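Local atomic coordinates of putative methylthioribose-1-phosphate isomerase (Pyrococcus horikoshii OT3, PDB entry 6A34), a protein that probably catalyses the interconversion of 5-methylthioribose 1-phosphate and 5-methylthioribulose 1-phosphate in the methionine salvage pathway. Residues 248-254 with 285-291; 59-63 with 104-108; 265-269 with 326-330. All blocks are in the same frame, centred on the assembly; numbering follows the deposited sequence.

Contacts 1 and 3 belong to the Rossmann-like part of the chain and touch each other, D254 OD1 of contact 1 lying 2.9 Å from H328 N of contact 3, whereas contact 2 joins two helices some 20 Å, centre to centre, from contact 1. Their chemistry follows their place. Contact 1, partly buried, pairs a strand end with a loop through backbone and Asp/Asn hydrogen bonds. Contact 2, also partly buried, has no hydrogen bond across it and relies on close helix packing beside a predicted substrate site. Contact 3 is buried apart from its exposed R269 and K329, and it also faces the second subunit, with R269 in a salt bridge there; a water provides its polar link.

Contact 1: residues 248-254 with 285-291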
# COMPACT_ATOMS: atom_id res chain seq x y z
N ARG A 248 0.85 -14.26 15.69
CA ARG A 248 1.20 -15.57 16.18
C ARG A 248 2.69 -15.86 15.91
O ARG A 248 3.15 -15.92 14.77
CB ARG A 248 0.29 -16.61 15.53
CG ARG A 248 0.79 -18.04 15.67
CD ARG A 248 -0.15 -19.04 15.05
NE ARG A 248 -1.23 -19.22 15.98
CZ ARG A 248 -2.06 -20.25 15.97
NH1 ARG A 248 -2.92 -20.38 16.96
NH2 ARG A 248 -2.01 -21.12 14.97
N ILE A 249 3.43 -16.10 16.99
CA ILE A 249 4.79 -16.53 16.93
C ILE A 249 4.81 -18.04 17.18
O ILE A 249 4.17 -18.48 18.10
CB ILE A 249 5.63 -15.77 17.97
CG1 ILE A 249 5.46 -14.26 17.80
CG2 ILE A 249 7.08 -16.23 17.93
CD1 ILE A 249 6.15 -13.40 18.84
N VAL A 250 5.54 -18.81 16.37
CA VAL A 250 5.64 -20.23 16.59
C VAL A 250 7.03 -20.57 17.18
O VAL A 250 7.80 -19.68 17.51
CB VAL A 250 5.30 -20.97 15.29
CG1 VAL A 250 3.88 -20.67 14.81
CG2 VAL A 250 6.28 -20.66 14.20
N ALA A 251 7.35 -21.86 17.30
CA ALA A 251 8.40 -22.36 18.21
C ALA A 251 9.80 -21.96 17.77
O ALA A 251 10.70 -21.85 18.62
CB ALA A 251 8.32 -23.87 18.36
N ASN A 252 10.01 -21.79 16.46
CA ASN A 252 11.34 -21.45 15.94
C ASN A 252 11.46 -19.93 15.77
O ASN A 252 12.44 -19.46 15.25
CB ASN A 252 11.61 -22.13 14.60
CG ASN A 252 10.74 -21.57 13.49
OD1 ASN A 252 9.75 -20.86 13.74
ND2 ASN A 252 11.06 -21.90 12.26
N GLY A 253 10.43 -19.18 16.14
CA GLY A 253 10.47 -17.72 16.06
C GLY A 253 9.83 -17.15 14.80
O GLY A 253 9.59 -15.94 14.76
N ASP A 254 9.54 -17.98 13.79
CA ASP A 254 8.73 -17.53 12.63
C ASP A 254 7.46 -16.92 13.22
O ASP A 254 6.98 -17.38 14.26
CB ASP A 254 8.39 -18.65 11.64
CG ASP A 254 9.57 -19.36 10.99
OD1 ASP A 254 10.70 -18.89 11.16
OD2 ASP A 254 9.34 -20.43 10.37
N ASP A 285 2.85 -19.73 20.10
CA ASP A 285 2.27 -21.03 19.92
C ASP A 285 3.41 -22.04 19.74
O ASP A 285 3.91 -22.24 18.62
CB ASP A 285 1.31 -21.01 18.73
CG ASP A 285 0.55 -22.30 18.46
OD1 ASP A 285 0.73 -23.27 19.23
OD2 ASP A 285 -0.19 -22.33 17.46
N MET A 286 3.78 -22.69 20.85
CA MET A 286 4.90 -23.61 20.90
C MET A 286 4.52 -24.99 20.32
O MET A 286 5.38 -25.83 20.10
CB MET A 286 5.41 -23.75 22.35
CG MET A 286 6.92 -23.73 22.42
SD MET A 286 7.62 -22.08 22.11
CE MET A 286 8.41 -21.81 23.69
N GLU A 287 3.23 -25.18 20.01
CA GLU A 287 2.74 -26.40 19.34
C GLU A 287 3.24 -26.48 17.89
O GLU A 287 3.49 -27.59 17.41
CB GLU A 287 1.21 -26.46 19.30
CG GLU A 287 0.62 -27.57 20.15
CD GLU A 287 0.68 -27.29 21.64
OE1 GLU A 287 1.81 -27.26 22.20
OE2 GLU A 287 -0.39 -27.08 22.24
N LEU A 288 3.31 -25.34 17.18
CA LEU A 288 3.75 -25.32 15.77
C LEU A 288 5.27 -25.12 15.71
O LEU A 288 5.80 -24.28 16.41
CB LEU A 288 3.02 -24.21 15.00
CG LEU A 288 1.49 -24.21 15.03
CD1 LEU A 288 0.96 -23.07 14.17
CD2 LEU A 288 0.90 -25.53 14.54
N LYS A 289 5.95 -25.88 14.84
CA LYS A 289 7.40 -25.91 14.80
C LYS A 289 7.94 -24.75 13.95
O LYS A 289 9.00 -24.21 14.23
CB LYS A 289 7.90 -27.24 14.23
CG LYS A 289 7.70 -28.46 15.12
CD LYS A 289 8.14 -29.76 14.43
CE LYS A 289 7.57 -31.04 15.03
NZ LYS A 289 7.15 -32.05 14.02
N SER A 290 7.21 -24.38 12.89
CA SER A 290 7.68 -23.40 11.95
C SER A 290 6.52 -22.74 11.20
O SER A 290 5.34 -23.15 11.26
CB SER A 290 8.69 -24.00 11.00
OG SER A 290 8.05 -24.47 9.84
N GLY A 291 6.89 -21.65 10.52
CA GLY A 291 5.96 -20.76 9.82
C GLY A 291 5.11 -21.48 8.79
O GLY A 291 3.94 -21.14 8.64
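Main-chain hydrogen bonds and a set of Asp, Asn and Arg side chains join the end of strand 248-250 to the loop 285-291. R248 (chi1 and chi2 both t, chi3 m) extends to D285, and R248 NH2 lies 3.3 Å from D285 OD2. That oxygen sits over a face of the guanidinium, so the salt bridge is purely electrostatic, with no N-H aimed at it. D285 has chi1 t, and its OD1 accepts a hydrogen bond from E287 N at 3.2 Å, an Asx turn within the type I turn 285-288. A second Asx turn is formed by N252: chi1 p brings OD1 to 2.9 Å from D254 N, while ND2 donates to D254 OD2, also at 2.9 Å. D254, with chi1 m, uses the same OD2 to accept from G291 N at 2.7 Å, where a beta carbon on residue 291 would collide with that oxygen. The type I turn 250-253 ends at G253, whose positive phi of 97° suits glycine. Main-chain bonds run from D285 N to I249 O at 2.7 Å and from A251 N to L288 O at 3.0 Å. V250 (chi1 m) makes an apolar contact, CG1 to L288 CB at 3.6 Å, and its CG2 packs against the backbone, 3.7 Å from S290 C; A251 CB meets M286 SD at 4.2 Å. R248 directly follows the predicted proton donor D247. Strand 248-250 runs between strand 284-285, parallel to it, and the antiparallel strand 255-258, where R248 pairs with A256; the M286 side chain also touches L349 and F353 of helix 345-354.

Contact 2: residues 59-63 with 104-108; sequences APAIG and VNLFW
A closely packed pair of helix starts, running in roughly the same direction, brings the first turns of helices 59-76 and 104-119 together in the helical part of this MtnA-type isomerase. Both segments are regular alpha-helix: G63 N bonds to A59 O at 3.1 Å and W108 N to V104 O at 3.1 Å. The segment axes approach to 7.5 Å with a signed crossing angle of -33°, and the register sets G63 against L106, CA to CA 4.2 Å. N105 has the largest buried area; it points toward the other helix with chi1 m (-77°) and chi2 -126°. Its CB lies 3.2 Å from A59 O, its ND2 3.7 Å from A59 CB, and its OD1 3.7 Å from P60 CA, contacts made without any hydrogen bond between the segments. L106 comes next, with chi1 t and chi2 p, and meets I62 (chi1 m, chi2 t). I62 also touches R100, and L106 touches T99, in the loop ahead of the second helix. A59, itself a predicted substrate-binding residue, lies in the contact, and R100 is another, consistent with a helix N-terminus contributing to the substrate pocket. Glycine at position 63 matters for the short separation, because an added beta carbon would be tight against N105 O. The one apolar side-chain pair between the segments is I62 CG2 and L106 CB, 4.1 Å apart.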
# COMPACT_ATOMS: atom_id res chain seq x y z
N ALA A 59 -7.43 -8.65 19.96
CA ALA A 59 -7.73 -9.93 20.53
C ALA A 59 -7.93 -9.80 22.05
O ALA A 59 -8.92 -10.28 22.59
CB ALA A 59 -6.65 -10.93 20.14
N PRO A 60 -7.03 -9.15 22.80
CA PRO A 60 -7.19 -9.06 24.26
C PRO A 60 -8.34 -8.13 24.70
O PRO A 60 -8.95 -8.35 25.75
CB PRO A 60 -5.85 -8.52 24.77
CG PRO A 60 -4.91 -8.51 23.54
CD PRO A 60 -5.81 -8.48 22.32
N ALA A 61 -8.64 -7.10 23.90
CA ALA A 61 -9.73 -6.18 24.21
C ALA A 61 -11.08 -6.89 24.03
O ALA A 61 -12.04 -6.65 24.79
CB ALA A 61 -9.62 -4.96 23.35
N ILE A 62 -11.14 -7.78 23.04
CA ILE A 62 -12.32 -8.59 22.77
C ILE A 62 -12.53 -9.58 23.91
O ILE A 62 -13.66 -9.90 24.25
CB ILE A 62 -12.19 -9.31 21.41
CG1 ILE A 62 -12.35 -8.33 20.25
CG2 ILE A 62 -13.14 -10.49 21.29
CD1 ILE A 62 -11.68 -8.81 18.97
N GLY A 63 -11.42 -10.16 24.38
CA GLY A 63 -11.45 -11.08 25.50
C GLY A 63 -12.00 -10.40 26.74
O GLY A 63 -12.91 -10.90 27.38
N VAL A 104 -9.38 -15.98 19.45
CA VAL A 104 -8.89 -17.01 20.39
C VAL A 104 -9.05 -16.53 21.85
O VAL A 104 -9.41 -17.35 22.70
CB VAL A 104 -7.45 -17.47 20.05
CG1 VAL A 104 -6.38 -16.42 20.29
CG2 VAL A 104 -7.10 -18.75 20.80
N ASN A 105 -8.81 -15.23 22.11
CA ASN A 105 -8.77 -14.67 23.48
C ASN A 105 -10.18 -14.65 24.08
O ASN A 105 -10.30 -14.79 25.28
CB ASN A 105 -8.22 -13.24 23.54
CG ASN A 105 -6.72 -13.18 23.43
OD1 ASN A 105 -6.06 -12.60 24.28
ND2 ASN A 105 -6.17 -13.80 22.39
N LEU A 106 -11.18 -14.43 23.22
CA LEU A 106 -12.61 -14.56 23.52
C LEU A 106 -12.88 -15.89 24.24
O LEU A 106 -13.43 -15.89 25.35
CB LEU A 106 -13.39 -14.49 22.20
CG LEU A 106 -14.90 -14.70 22.32
CD1 LEU A 106 -15.53 -13.58 23.10
CD2 LEU A 106 -15.54 -14.78 20.95
N PHE A 107 -12.45 -16.99 23.61
CA PHE A 107 -12.64 -18.33 24.10
C PHE A 107 -11.86 -18.50 25.40
O PHE A 107 -12.41 -18.94 26.38
CB PHE A 107 -12.23 -19.37 23.06
CG PHE A 107 -12.83 -20.74 23.26
CD1 PHE A 107 -12.40 -21.57 24.28
CD2 PHE A 107 -13.85 -21.20 22.42
CE1 PHE A 107 -12.96 -22.83 24.46
CE2 PHE A 107 -14.40 -22.46 22.60
CZ PHE A 107 -13.97 -23.28 23.63
N TRP A 108 -10.57 -18.14 25.42
CA TRP A 108 -9.79 -18.22 26.65
C TRP A 108 -10.56 -17.55 27.79
O TRP A 108 -10.68 -18.12 28.86
CB TRP A 108 -8.40 -17.58 26.56
CG TRP A 108 -7.41 -18.27 25.67
CD1 TRP A 108 -7.39 -19.58 25.28
CD2 TRP A 108 -6.24 -17.65 25.08
NE1 TRP A 108 -6.31 -19.81 24.47
CE2 TRP A 108 -5.59 -18.65 24.32
CE3 TRP A 108 -5.70 -16.36 25.10
CZ2 TRP A 108 -4.42 -18.38 23.60
CZ3 TRP A 108 -4.55 -16.10 24.38
CH2 TRP A 108 -3.92 -17.10 23.64

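Contact 3: residues 265-269 with 326-330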
# COMPACT_ATOMS: atom_id res chain seq x y z
N ALA A 265 10.45 -6.89 6.89
CA ALA A 265 11.56 -7.74 7.40
C ALA A 265 12.68 -7.80 6.33
O ALA A 265 13.85 -7.62 6.64
CB ALA A 265 11.05 -9.12 7.75
N VAL A 266 12.29 -7.99 5.06
CA VAL A 266 13.27 -8.13 3.99
C VAL A 266 13.91 -6.77 3.74
O VAL A 266 15.12 -6.68 3.74
CB VAL A 266 12.66 -8.73 2.71
CG1 VAL A 266 13.60 -8.66 1.51
CG2 VAL A 266 12.25 -10.17 2.96
N LEU A 267 13.12 -5.70 3.71
CA LEU A 267 13.78 -4.37 3.54
C LEU A 267 14.64 -3.97 4.72
O LEU A 267 15.69 -3.37 4.50
CB LEU A 267 12.73 -3.32 3.27
CG LEU A 267 12.01 -3.52 1.95
CD1 LEU A 267 10.67 -2.83 2.08
CD2 LEU A 267 12.84 -2.95 0.82
N ALA A 268 14.23 -4.29 5.95
CA ALA A 268 15.06 -3.93 7.12
C ALA A 268 16.46 -4.54 6.97
O ALA A 268 17.49 -3.88 7.18
CB ALA A 268 14.42 -4.39 8.39
N ARG A 269 16.46 -5.81 6.60
CA ARG A 269 17.67 -6.60 6.47
C ARG A 269 18.58 -5.98 5.40
O ARG A 269 19.77 -5.83 5.62
CB ARG A 269 17.28 -8.05 6.14
CG ARG A 269 18.42 -9.04 6.31
CD ARG A 269 18.75 -9.76 5.01
NE ARG A 269 18.26 -11.14 4.97
CZ ARG A 269 18.04 -11.81 3.84
NH1 ARG A 269 17.92 -13.13 3.84
NH2 ARG A 269 17.92 -11.13 2.72
N THR A 326 6.82 -14.27 8.46
CA THR A 326 8.15 -13.76 8.42
C THR A 326 9.08 -14.81 9.02
O THR A 326 8.88 -15.17 10.20
CB THR A 326 8.21 -12.44 9.20
OG1 THR A 326 7.40 -11.46 8.52
CG2 THR A 326 9.63 -11.96 9.39
N PRO A 327 10.06 -15.36 8.26
CA PRO A 327 11.06 -16.29 8.81
C PRO A 327 11.89 -15.63 9.94
O PRO A 327 12.21 -14.42 9.86
CB PRO A 327 11.95 -16.66 7.60
CG PRO A 327 11.06 -16.39 6.37
CD PRO A 327 10.24 -15.18 6.81
N HIS A 328 12.23 -16.43 10.97
CA HIS A 328 12.84 -15.95 12.22
C HIS A 328 14.17 -15.24 11.99
O HIS A 328 14.51 -14.38 12.75
CB HIS A 328 13.00 -17.07 13.26
CG HIS A 328 13.86 -18.19 12.79
ND1 HIS A 328 15.25 -18.15 12.89
CD2 HIS A 328 13.53 -19.36 12.22
CE1 HIS A 328 15.74 -19.26 12.36
NE2 HIS A 328 14.69 -20.03 11.94
N LYS A 329 14.90 -15.60 10.93
CA LYS A 329 16.23 -15.09 10.68
C LYS A 329 16.26 -13.56 10.44
O LYS A 329 17.33 -12.90 10.62
CB LYS A 329 16.85 -15.84 9.50
CG LYS A 329 16.23 -15.55 8.14
CD LYS A 329 17.05 -16.11 6.98
CE LYS A 329 16.48 -15.79 5.62
NZ LYS A 329 17.45 -16.04 4.53
N TYR A 330 15.14 -12.99 10.03
CA TYR A 330 14.98 -11.56 9.86
C TYR A 330 14.84 -10.84 11.21
O TYR A 330 14.94 -9.60 11.24
CB TYR A 330 13.77 -11.30 8.95
CG TYR A 330 13.94 -11.80 7.54
CD1 TYR A 330 14.77 -11.13 6.66
CD2 TYR A 330 13.28 -12.91 7.05
CE1 TYR A 330 15.00 -11.57 5.38
CE2 TYR A 330 13.46 -13.35 5.74
CZ TYR A 330 14.33 -12.68 4.90
OH TYR A 330 14.59 -13.06 3.61
O HOH W 1 15.39 -7.83 9.01
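Within the Rossmann-like alpha/beta fold, helix 261-270 packs against the connection that leaves strand 323-326 and leads, through the 3-10 segment 328-330, to strand 333-336. T326, the last residue of its strand, has chi1 m and sets CG2 3.6 Å from A265 CB; it also touches T261 and Y262, and its backbone pairs with F255. P327 touches Y262, and its carbonyl accepts a hydrogen bond from the main chain three residues on, Y330 N lying 3.3 Å from P327 O. The H328 side chain makes no contact with 265-269, but its N bonds D254 OD1 of contact 1. K329 stretches along the surface until its NZ stands 3.0 Å from R269 NH1, a close approach of like charges. R269 is balanced elsewhere, for its NH2 makes a salt bridge with E270 OE1 of the second subunit. Y330, with the largest area covered by the helix, carries chi1 m and turns toward it: its CB packs on A265 CB at 3.7 Å, its CZ meets V266 CG2 at 3.8 Å, and its CE1 lies over a guanidinium face of R269, 3.3 Å from NE. V266 also packs on L267 of the second subunit, so the contact forms part of the subunit interface. One water ties the two backbones, donating to A265 O at 2.8 Å and to Y330 O at 2.9 Å.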